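Local structure of 303aa long hypothetical esterase (3AIN) at residues A[112-121]-A[306-317]; A[163-174]-A[190-199]. The protein probably hydrolyses carboxylic esters, as a thermostable carboxylesterase of the hormone-sensitive-lipase-like group within the alpha/beta hydrolase fold. The protein carries 1 engineered substitution. All coordinates share one frame; numbering follows the deposited sequence.

Interaction 1: residues A[112-121]-A[306-317]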
loop_
_atom_site.group_PDB
_atom_site.type_symbol
_atom_site.label_atom_id
_atom_site.label_comp_id
_atom_site.label_asym_id
_atom_site.label_seq_id
_atom_site.Cartn_x
_atom_site.Cartn_y
_atom_site.Cartn_z
ATOM N N LEU A 112 -3.679 -0.406 18.402
ATOM C CA LEU A 112 -3.425 0.161 17.078
ATOM C C LEU A 112 -2.424 1.324 17.128
ATOM O O LEU A 112 -1.527 1.396 16.304
ATOM C CB LEU A 112 -4.738 0.598 16.421
ATOM C CG LEU A 112 -4.547 1.326 15.087
ATOM C CD1 LEU A 112 -3.881 0.379 14.050
ATOM C CD2 LEU A 112 -5.909 1.818 14.540
ATOM N N CYS A 113 -2.555 2.230 18.092
ATOM C CA CYS A 113 -1.602 3.347 18.156
ATOM C C CYS A 113 -0.176 2.893 18.472
ATOM O O CYS A 113 0.762 3.475 17.962
ATOM C CB CYS A 113 -2.052 4.411 19.164
ATOM S SG CYS A 113 -3.516 5.337 18.575
ATOM N N ARG A 114 -0.016 1.850 19.293
ATOM C CA ARG A 114 1.329 1.286 19.499
ATOM C C ARG A 114 1.899 0.737 18.196
ATOM O O ARG A 114 3.050 1.014 17.839
ATOM C CB ARG A 114 1.310 0.191 20.569
ATOM C CG ARG A 114 1.007 0.711 21.976
ATOM C CD ARG A 114 0.620 -0.486 22.860
ATOM N NE ARG A 114 0.491 -0.140 24.271
ATOM C CZ ARG A 114 1.487 -0.229 25.150
ATOM N NH1 ARG A 114 2.697 -0.609 24.753
ATOM N NH2 ARG A 114 1.290 0.122 26.410
ATOM N N ALA A 115 1.085 -0.002 17.446
ATOM C CA ALA A 115 1.554 -0.538 16.193
ATOM C C ALA A 115 1.928 0.546 15.178
ATOM O O ALA A 115 2.953 0.446 14.516
ATOM C CB ALA A 115 0.536 -1.500 15.599
ATOM N N ILE A 116 1.112 1.599 15.088
ATOM C CA ILE A 116 1.432 2.723 14.204
ATOM C C ILE A 116 2.744 3.426 14.613
ATOM O O ILE A 116 3.573 3.803 13.768
ATOM C CB ILE A 116 0.242 3.716 14.155
ATOM C CG1 ILE A 116 -0.911 3.108 13.344
ATOM C CG2 ILE A 116 0.690 5.048 13.555
ATOM C CD1 ILE A 116 -2.202 3.949 13.410
ATOM N N THR A 117 2.900 3.636 15.910
ATOM C CA THR A 117 4.087 4.286 16.449
ATOM C C THR A 117 5.334 3.519 16.036
ATOM O O THR A 117 6.302 4.103 15.556
ATOM C CB THR A 117 4.019 4.315 17.977
ATOM O OG1 THR A 117 2.931 5.152 18.373
ATOM C CG2 THR A 117 5.327 4.836 18.571
ATOM N N ASN A 118 5.309 2.207 16.221
ATOM C CA ASN A 118 6.480 1.396 15.846
ATOM C C ASN A 118 6.718 1.365 14.339
ATOM O O ASN A 118 7.863 1.326 13.871
ATOM C CB ASN A 118 6.381 -0.019 16.428
ATOM C CG ASN A 118 6.579 -0.047 17.935
ATOM O OD1 ASN A 118 7.257 0.822 18.499
ATOM N ND2 ASN A 118 5.865 -0.940 18.605
ATOM N N SER A 119 5.633 1.364 13.572
ATOM C CA SER A 119 5.741 1.378 12.128
ATOM C C SER A 119 6.288 2.698 11.579
ATOM O O SER A 119 7.102 2.663 10.632
ATOM C CB SER A 119 4.397 0.999 11.452
ATOM O OG SER A 119 4.572 0.886 10.037
ATOM N N CYS A 120 5.750 3.840 12.052
ATOM C CA CYS A 120 6.200 5.181 11.570
ATOM C C CYS A 120 7.477 5.675 12.235
ATOM O O CYS A 120 8.035 6.665 11.783
ATOM C CB CYS A 120 5.143 6.313 11.661
ATOM S SG CYS A 120 4.424 6.736 13.303
ATOM N N GLN A 121 7.880 5.018 13.315
ATOM C CA GLN A 121 8.987 5.501 14.165
ATOM C C GLN A 121 8.838 6.977 14.469
ATOM O O GLN A 121 9.766 7.786 14.313
ATOM C CB GLN A 121 10.326 5.176 13.532
ATOM C CG GLN A 121 10.445 3.675 13.337
ATOM C CD GLN A 121 11.833 3.233 12.993
ATOM O OE1 GLN A 121 12.500 3.863 12.178
ATOM N NE2 GLN A 121 12.195 2.041 13.450
ATOM N N ARG A 306 -2.260 -5.417 8.883
ATOM C CA ARG A 306 -0.840 -5.288 9.166
ATOM C C ARG A 306 -0.076 -4.621 8.017
ATOM O O ARG A 306 0.739 -3.729 8.258
ATOM C CB ARG A 306 -0.219 -6.643 9.558
ATOM C CG ARG A 306 1.303 -6.666 9.572
ATOM C CD ARG A 306 1.846 -5.583 10.467
ATOM N NE ARG A 306 1.551 -5.864 11.863
ATOM C CZ ARG A 306 1.958 -5.115 12.885
ATOM N NH1 ARG A 306 2.600 -3.968 12.663
ATOM N NH2 ARG A 306 1.668 -5.490 14.129
ATOM N N ASP A 307 -0.347 -5.029 6.780
ATOM C CA ASP A 307 0.325 -4.416 5.629
ATOM C C ASP A 307 -0.075 -2.951 5.432
ATOM O O ASP A 307 0.752 -2.130 5.041
ATOM C CB ASP A 307 0.101 -5.245 4.339
ATOM C CG ASP A 307 0.715 -6.654 4.437
ATOM O OD1 ASP A 307 1.627 -6.830 5.267
ATOM O OD2 ASP A 307 0.328 -7.566 3.661
ATOM N N ALA A 308 -1.342 -2.618 5.692
ATOM C CA ALA A 308 -1.765 -1.214 5.717
ATOM C C ALA A 308 -0.988 -0.374 6.726
ATOM O O ALA A 308 -0.528 0.721 6.410
ATOM C CB ALA A 308 -3.276 -1.085 5.967
ATOM N N ILE A 309 -0.764 -0.933 7.906
ATOM C CA ILE A 309 0.020 -0.228 8.908
ATOM C C ILE A 309 1.472 -0.080 8.427
ATOM O O ILE A 309 2.094 0.938 8.679
ATOM C CB ILE A 309 -0.040 -0.932 10.244
ATOM C CG1 ILE A 309 -1.452 -0.781 10.831
ATOM C CG2 ILE A 309 1.017 -0.370 11.220
ATOM C CD1 ILE A 309 -1.741 -1.733 11.981
ATOM N N GLY A 310 1.999 -1.084 7.728
ATOM C CA GLY A 310 3.353 -0.965 7.140
ATOM C C GLY A 310 3.435 0.174 6.124
ATOM O O GLY A 310 4.430 0.915 6.094
ATOM N N LEU A 311 2.409 0.313 5.290
ATOM C CA LEU A 311 2.353 1.403 4.290
ATOM C C LEU A 311 2.267 2.771 4.958
ATOM O O LEU A 311 2.940 3.728 4.535
ATOM C CB LEU A 311 1.159 1.217 3.354
ATOM C CG LEU A 311 0.898 2.274 2.284
ATOM C CD1 LEU A 311 2.145 2.523 1.429
ATOM C CD2 LEU A 311 -0.287 1.883 1.408
ATOM N N ILE A 312 1.387 2.886 5.952
ATOM C CA ILE A 312 1.293 4.122 6.742
ATOM C C ILE A 312 2.665 4.499 7.339
ATOM O O ILE A 312 3.092 5.658 7.258
ATOM C CB ILE A 312 0.265 3.963 7.895
ATOM C CG1 ILE A 312 -1.138 3.848 7.303
ATOM C CG2 ILE A 312 0.380 5.156 8.874
ATOM C CD1 ILE A 312 -2.198 3.343 8.288
ATOM N N GLY A 313 3.355 3.509 7.889
ATOM C CA GLY A 313 4.697 3.695 8.478
ATOM C C GLY A 313 5.716 4.147 7.444
ATOM O O GLY A 313 6.417 5.147 7.650
ATOM N N TYR A 314 5.603 3.606 6.232
ATOM C CA TYR A 314 6.517 4.007 5.184
ATOM C C TYR A 314 6.318 5.464 4.757
ATOM O O TYR A 314 7.288 6.220 4.679
ATOM C CB TYR A 314 6.427 3.108 3.944
ATOM C CG TYR A 314 7.216 3.713 2.798
ATOM C CD1 TYR A 314 8.593 3.713 2.823
ATOM C CD2 TYR A 314 6.577 4.510 1.854
ATOM C CE1 TYR A 314 9.314 4.340 1.833
ATOM C CE2 TYR A 314 7.282 5.199 0.913
ATOM C CZ TYR A 314 8.653 5.102 0.892
ATOM O OH TYR A 314 9.359 5.912 0.027
ATOM N N VAL A 315 5.076 5.872 4.499
ATOM C CA VAL A 315 4.858 7.234 4.013
ATOM C C VAL A 315 5.236 8.274 5.055
ATOM O O VAL A 315 5.722 9.345 4.712
ATOM C CB VAL A 315 3.452 7.518 3.435
ATOM C CG1 VAL A 315 3.153 6.526 2.294
ATOM C CG2 VAL A 315 2.345 7.505 4.525
ATOM N N LEU A 316 4.976 7.983 6.321
ATOM C CA LEU A 316 5.341 8.963 7.359
ATOM C C LEU A 316 6.852 9.003 7.605
ATOM O O LEU A 316 7.423 10.082 7.810
ATOM C CB LEU A 316 4.588 8.679 8.653
ATOM C CG LEU A 316 3.084 8.984 8.563
ATOM C CD1 LEU A 316 2.418 8.741 9.912
ATOM C CD2 LEU A 316 2.801 10.418 8.024
ATOM N N ARG A 317 7.513 7.858 7.538
ATOM C CA ARG A 317 8.986 7.888 7.637
ATOM C C ARG A 317 9.576 8.682 6.487
ATOM O O ARG A 317 10.529 9.463 6.664
ATOM C CB ARG A 317 9.581 6.483 7.703
ATOM C CG ARG A 317 9.328 5.806 9.036
ATOM C CD ARG A 317 10.025 4.448 9.142
ATOM N NE ARG A 317 9.295 3.383 8.455
ATOM C CZ ARG A 317 9.717 2.784 7.344
ATOM N NH1 ARG A 317 10.850 3.167 6.771
ATOM N NH2 ARG A 317 8.966 1.865 6.753
HETATM O O HOH W 1 4.096 -2.115 14.300
#
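Ile309 projects from helix 306-317 as a knob into a hole formed by Leu112, Ala115, Ile116 and Ser119 of helix 112-120. Its two branches divide the work: CD1 meets Leu112 CD1 at 3.6 Å, the two side chains slanting across one another, while CG2 lies 3.7 Å from Ser119 CB. Further along, Cys120 CB rests on Leu316 CB at 3.9 Å, and SG of the same cysteine is tied to Cys122 in a disulfide. The CA atoms come closest at Cys120 and Gly313, 3.7 Å apart; a side chain on Gly313 would run into Ser119 OG. That hydroxyl, swung anti to its own N (chi1 -174°), donates to Ile309 O at 2.8 Å from above the carbonyl plane, and Gly313 N reaches the same oxygen from the opposite face. At one edge a water links Ala115 O to Arg306 NH1, whose guanidinium also forms a salt bridge with Glu60. At the other, Arg317 bends at chi3 and gives NE, 3.2 Å away, to Ser119 O, which lies in the guanidinium plane. A leucine in place of Arg317 has no NE to offer, so Ser119 O would probably be left without this mate and the end of helix 112-120 without its tie to helix 306-317. The helices cross at -46° as neighbours packed on one side of the central sheet of an alpha/beta hydrolase fold.

Interaction 2: residues A[163-174]-A[190-199]; sequences GIAVGGDSAGGN and LKYQVLIYPA
Val166 lies side by side with Gln193 on one face of the sheet, CG2 to CB 3.8 Å, and crosses Leu190 at about a right angle, CG1 to CD1 4.2 Å. CG1 stands anti to the carbonyl carbon (chi1 -68°), which sends it to Leu190 and CG2 to Gln193. On the other face Ala165 CB meets Tyr192 CB, and the Tyr192 ring presents its edge to Val194 CG2. Strands 164-169 and 192-196 run parallel, 5° apart, as neighbours in a beta-alpha-beta unit. Backbone bonds tie them in turn: Lys191 N to Ile164 O at the start, then Val166 N to Tyr192 O, Val194 N to Val166 O, Gly168 N to Val194 O and Ile196 N to Gly168 O. Gly168, Ser170 and Gly172 fit the GxSxG nucleophile elbow of alpha/beta hydrolases, in which Ser170 would be the probable nucleophile; its strained backbone, with positive phi (61°), suits that tight turn from strand to helix. Ser170 N donates to Ile196 O at 2.8 Å. A side chain on Gly168 would clash with Gly172 O, and one on Gly173 with Pro198 CB. The Tyr197 ring leans obliquely on Asp169, with CE1 3.9 Å from Asp169 CB, and Ile196 CG2 sits 3.5 Å above one face of that ring, toward its rim. A water in the ring plane joins Tyr197 OH to Asp169 OD2. Tyr95 and Tyr109 also bind the Asp169 carboxylate, and Val296 N is bonded to Tyr197 OH.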
loop_
_atom_site.group_PDB
_atom_site.type_symbol
_atom_site.label_atom_id
_atom_site.label_comp_id
_atom_site.label_asym_id
_atom_site.label_seq_id
_atom_site.Cartn_x
_atom_site.Cartn_y
_atom_site.Cartn_z
ATOM N N GLY A 163 8.249 17.875 12.285
ATOM C CA GLY A 163 6.949 18.346 11.813
ATOM C C GLY A 163 5.773 17.488 12.276
ATOM O O GLY A 163 5.954 16.538 13.032
ATOM N N ILE A 164 4.560 17.944 11.957
ATOM C CA ILE A 164 3.332 17.346 12.511
ATOM C C ILE A 164 2.469 16.796 11.372
ATOM O O ILE A 164 2.309 17.441 10.343
ATOM C CB ILE A 164 2.486 18.387 13.287
ATOM C CG1 ILE A 164 3.385 19.245 14.206
ATOM C CG2 ILE A 164 1.362 17.696 14.049
ATOM C CD1 ILE A 164 4.154 18.451 15.270
ATOM N N ALA A 165 1.872 15.622 11.583
ATOM C CA ALA A 165 0.905 15.092 10.629
ATOM C C ALA A 165 -0.364 14.814 11.418
ATOM O O ALA A 165 -0.293 14.620 12.638
ATOM C CB ALA A 165 1.440 13.763 10.031
ATOM N N VAL A 166 -1.481 14.619 10.700
ATOM C CA VAL A 166 -2.704 14.102 11.312
ATOM C C VAL A 166 -3.085 12.758 10.692
ATOM O O VAL A 166 -2.790 12.502 9.533
ATOM C CB VAL A 166 -3.909 15.060 11.178
ATOM C CG1 VAL A 166 -3.646 16.335 12.035
ATOM C CG2 VAL A 166 -4.143 15.461 9.733
ATOM N N GLY A 167 -3.810 11.951 11.458
ATOM C CA GLY A 167 -4.325 10.707 10.888
ATOM C C GLY A 167 -5.538 10.226 11.658
ATOM O O GLY A 167 -5.777 10.632 12.802
ATOM N N GLY A 168 -6.294 9.321 11.045
ATOM C CA GLY A 168 -7.440 8.750 11.745
ATOM C C GLY A 168 -8.146 7.731 10.863
ATOM O O GLY A 168 -7.991 7.767 9.640
ATOM N N ASP A 169 -9.022 6.933 11.482
ATOM C CA ASP A 169 -9.770 5.877 10.761
ATOM C C ASP A 169 -11.262 6.134 10.893
ATOM O O ASP A 169 -11.748 6.476 11.987
ATOM C CB ASP A 169 -9.451 4.482 11.331
ATOM C CG ASP A 169 -9.845 4.349 12.800
ATOM O OD1 ASP A 169 -9.247 5.057 13.645
ATOM O OD2 ASP A 169 -10.746 3.515 13.084
ATOM N N SER A 170 -11.975 5.969 9.769
ATOM C CA SER A 170 -13.441 6.103 9.782
ATOM C C SER A 170 -13.911 7.511 10.220
ATOM O O SER A 170 -13.483 8.487 9.626
ATOM C CB SER A 170 -14.028 4.963 10.631
ATOM O OG SER A 170 -15.425 4.847 10.373
ATOM N N ALA A 171 -14.691 7.644 11.290
ATOM C CA ALA A 171 -15.020 8.961 11.826
ATOM C C ALA A 171 -13.738 9.732 12.188
ATOM O O ALA A 171 -13.696 10.964 12.176
ATOM C CB ALA A 171 -15.950 8.813 13.067
ATOM N N GLY A 172 -12.708 9.003 12.618
ATOM C CA GLY A 172 -11.430 9.616 12.942
ATOM C C GLY A 172 -10.755 10.206 11.707
ATOM O O GLY A 172 -9.958 11.137 11.813
ATOM N N GLY A 173 -10.872 9.490 10.588
ATOM C CA GLY A 173 -10.404 10.026 9.303
ATOM C C GLY A 173 -11.137 11.298 8.918
ATOM O O GLY A 173 -10.536 12.230 8.347
ATOM N N ASN A 174 -12.446 11.311 9.145
ATOM C CA ASN A 174 -13.215 12.533 9.010
ATOM C C ASN A 174 -12.583 13.645 9.849
ATOM O O ASN A 174 -12.315 14.744 9.350
ATOM C CB ASN A 174 -14.670 12.283 9.467
ATOM C CG ASN A 174 -15.509 13.547 9.438
ATOM O OD1 ASN A 174 -16.270 13.791 8.477
ATOM N ND2 ASN A 174 -15.395 14.344 10.471
ATOM N N LEU A 190 0.984 21.584 8.196
ATOM C CA LEU A 190 1.176 20.170 8.490
ATOM C C LEU A 190 1.949 19.473 7.370
ATOM O O LEU A 190 1.802 19.827 6.199
ATOM C CB LEU A 190 -0.201 19.511 8.607
ATOM C CG LEU A 190 -1.142 20.170 9.606
ATOM C CD1 LEU A 190 -2.513 19.463 9.549
ATOM C CD2 LEU A 190 -0.530 20.039 10.990
ATOM N N LYS A 191 2.604 18.372 7.723
ATOM C CA LYS A 191 3.439 17.632 6.781
ATOM C C LYS A 191 2.597 16.701 5.915
ATOM O O LYS A 191 2.981 16.406 4.790
ATOM C CB LYS A 191 4.509 16.815 7.509
ATOM C CG LYS A 191 5.649 17.645 8.132
ATOM C CD LYS A 191 6.105 18.756 7.206
ATOM C CE LYS A 191 7.079 19.688 7.929
ATOM N NZ LYS A 191 8.484 19.301 7.647
ATOM N N TYR A 192 1.546 16.122 6.500
ATOM C CA TYR A 192 0.903 14.974 5.863
ATOM C C TYR A 192 -0.442 14.684 6.546
ATOM O O TYR A 192 -0.670 15.076 7.697
ATOM C CB TYR A 192 1.829 13.755 5.995
ATOM C CG TYR A 192 1.646 12.694 4.918
ATOM C CD1 TYR A 192 2.272 12.819 3.676
ATOM C CD2 TYR A 192 0.852 11.581 5.147
ATOM C CE1 TYR A 192 2.117 11.841 2.677
ATOM C CE2 TYR A 192 0.665 10.618 4.142
ATOM C CZ TYR A 192 1.333 10.736 2.936
ATOM O OH TYR A 192 1.162 9.781 1.931
ATOM N N GLN A 193 -1.339 14.021 5.829
ATOM C CA GLN A 193 -2.574 13.529 6.465
ATOM C C GLN A 193 -2.794 12.067 6.035
ATOM O O GLN A 193 -2.723 11.743 4.853
ATOM C CB GLN A 193 -3.779 14.409 6.076
ATOM C CG GLN A 193 -3.986 14.578 4.559
ATOM C CD GLN A 193 -5.147 15.512 4.233
ATOM O OE1 GLN A 193 -6.205 15.437 4.852
ATOM N NE2 GLN A 193 -4.926 16.445 3.290
ATOM N N VAL A 194 -3.050 11.204 7.009
ATOM C CA VAL A 194 -3.309 9.781 6.726
ATOM C C VAL A 194 -4.786 9.469 7.024
ATOM O O VAL A 194 -5.219 9.631 8.163
ATOM C CB VAL A 194 -2.488 8.908 7.676
ATOM C CG1 VAL A 194 -2.833 7.411 7.454
ATOM C CG2 VAL A 194 -0.968 9.166 7.459
ATOM N N LEU A 195 -5.573 9.223 5.971
ATOM C CA LEU A 195 -7.030 9.085 6.112
ATOM C C LEU A 195 -7.375 7.626 5.826
ATOM O O LEU A 195 -7.191 7.154 4.708
ATOM C CB LEU A 195 -7.761 9.998 5.103
ATOM C CG LEU A 195 -7.278 11.468 5.133
ATOM C CD1 LEU A 195 -8.105 12.287 4.155
ATOM C CD2 LEU A 195 -7.430 12.061 6.557
ATOM N N ILE A 196 -7.720 6.886 6.884
ATOM C CA ILE A 196 -7.961 5.454 6.771
ATOM C C ILE A 196 -9.466 5.211 6.696
ATOM O O ILE A 196 -10.182 5.542 7.636
ATOM C CB ILE A 196 -7.422 4.715 8.025
ATOM C CG1 ILE A 196 -5.942 5.077 8.230
ATOM C CG2 ILE A 196 -7.591 3.190 7.809
ATOM C CD1 ILE A 196 -5.375 4.617 9.591
ATOM N N TYR A 197 -9.921 4.744 5.531
ATOM C CA TYR A 197 -11.356 4.667 5.197
ATOM C C TYR A 197 -12.205 5.777 5.829
ATOM O O TYR A 197 -13.091 5.535 6.650
ATOM C CB TYR A 197 -11.968 3.263 5.409
ATOM C CG TYR A 197 -11.429 2.426 6.570
ATOM C CD1 TYR A 197 -11.724 2.763 7.883
ATOM C CD2 TYR A 197 -10.520 1.381 6.335
ATOM C CE1 TYR A 197 -11.215 2.014 8.944
ATOM C CE2 TYR A 197 -9.979 0.662 7.390
ATOM C CZ TYR A 197 -10.284 1.027 8.687
ATOM O OH TYR A 197 -9.809 0.254 9.747
ATOM N N PRO A 198 -11.927 7.019 5.448
ATOM C CA PRO A 198 -12.601 8.143 6.106
ATOM C C PRO A 198 -14.051 8.275 5.698
ATOM O O PRO A 198 -14.421 7.946 4.562
ATOM C CB PRO A 198 -11.818 9.358 5.587
ATOM C CG PRO A 198 -11.379 8.915 4.212
ATOM C CD PRO A 198 -10.915 7.477 4.474
ATOM N N ALA A 199 -14.833 8.879 6.586
ATOM C CA ALA A 199 -16.144 9.405 6.229
ATOM C C ALA A 199 -15.964 10.862 5.800
ATOM O O ALA A 199 -15.462 11.687 6.562
ATOM C CB ALA A 199 -17.069 9.336 7.444
HETATM O O HOH W 2 -10.550 0.964 12.143
#

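Of the four segments, 112-121 on helix 110-120 comes first along the chain; its partner, segment 306-317 on helix 303-321, follows only after 184 residues, and interaction 1 closes that long loop. Interaction 2 is nested within that loop and spans only 15 residues, most of them in helix 171-185, which connects two neighbouring parallel strands. The two contacts lie with centres about 13 Å apart and meet directly: Ile312 packs on Val194 and on Ile196, while Val315 and Leu316 pack on Tyr192. Helix 303-321 thus joins the helix pair of interaction 1 to the middle of the sheet, where interaction 2 binds adjacent strands.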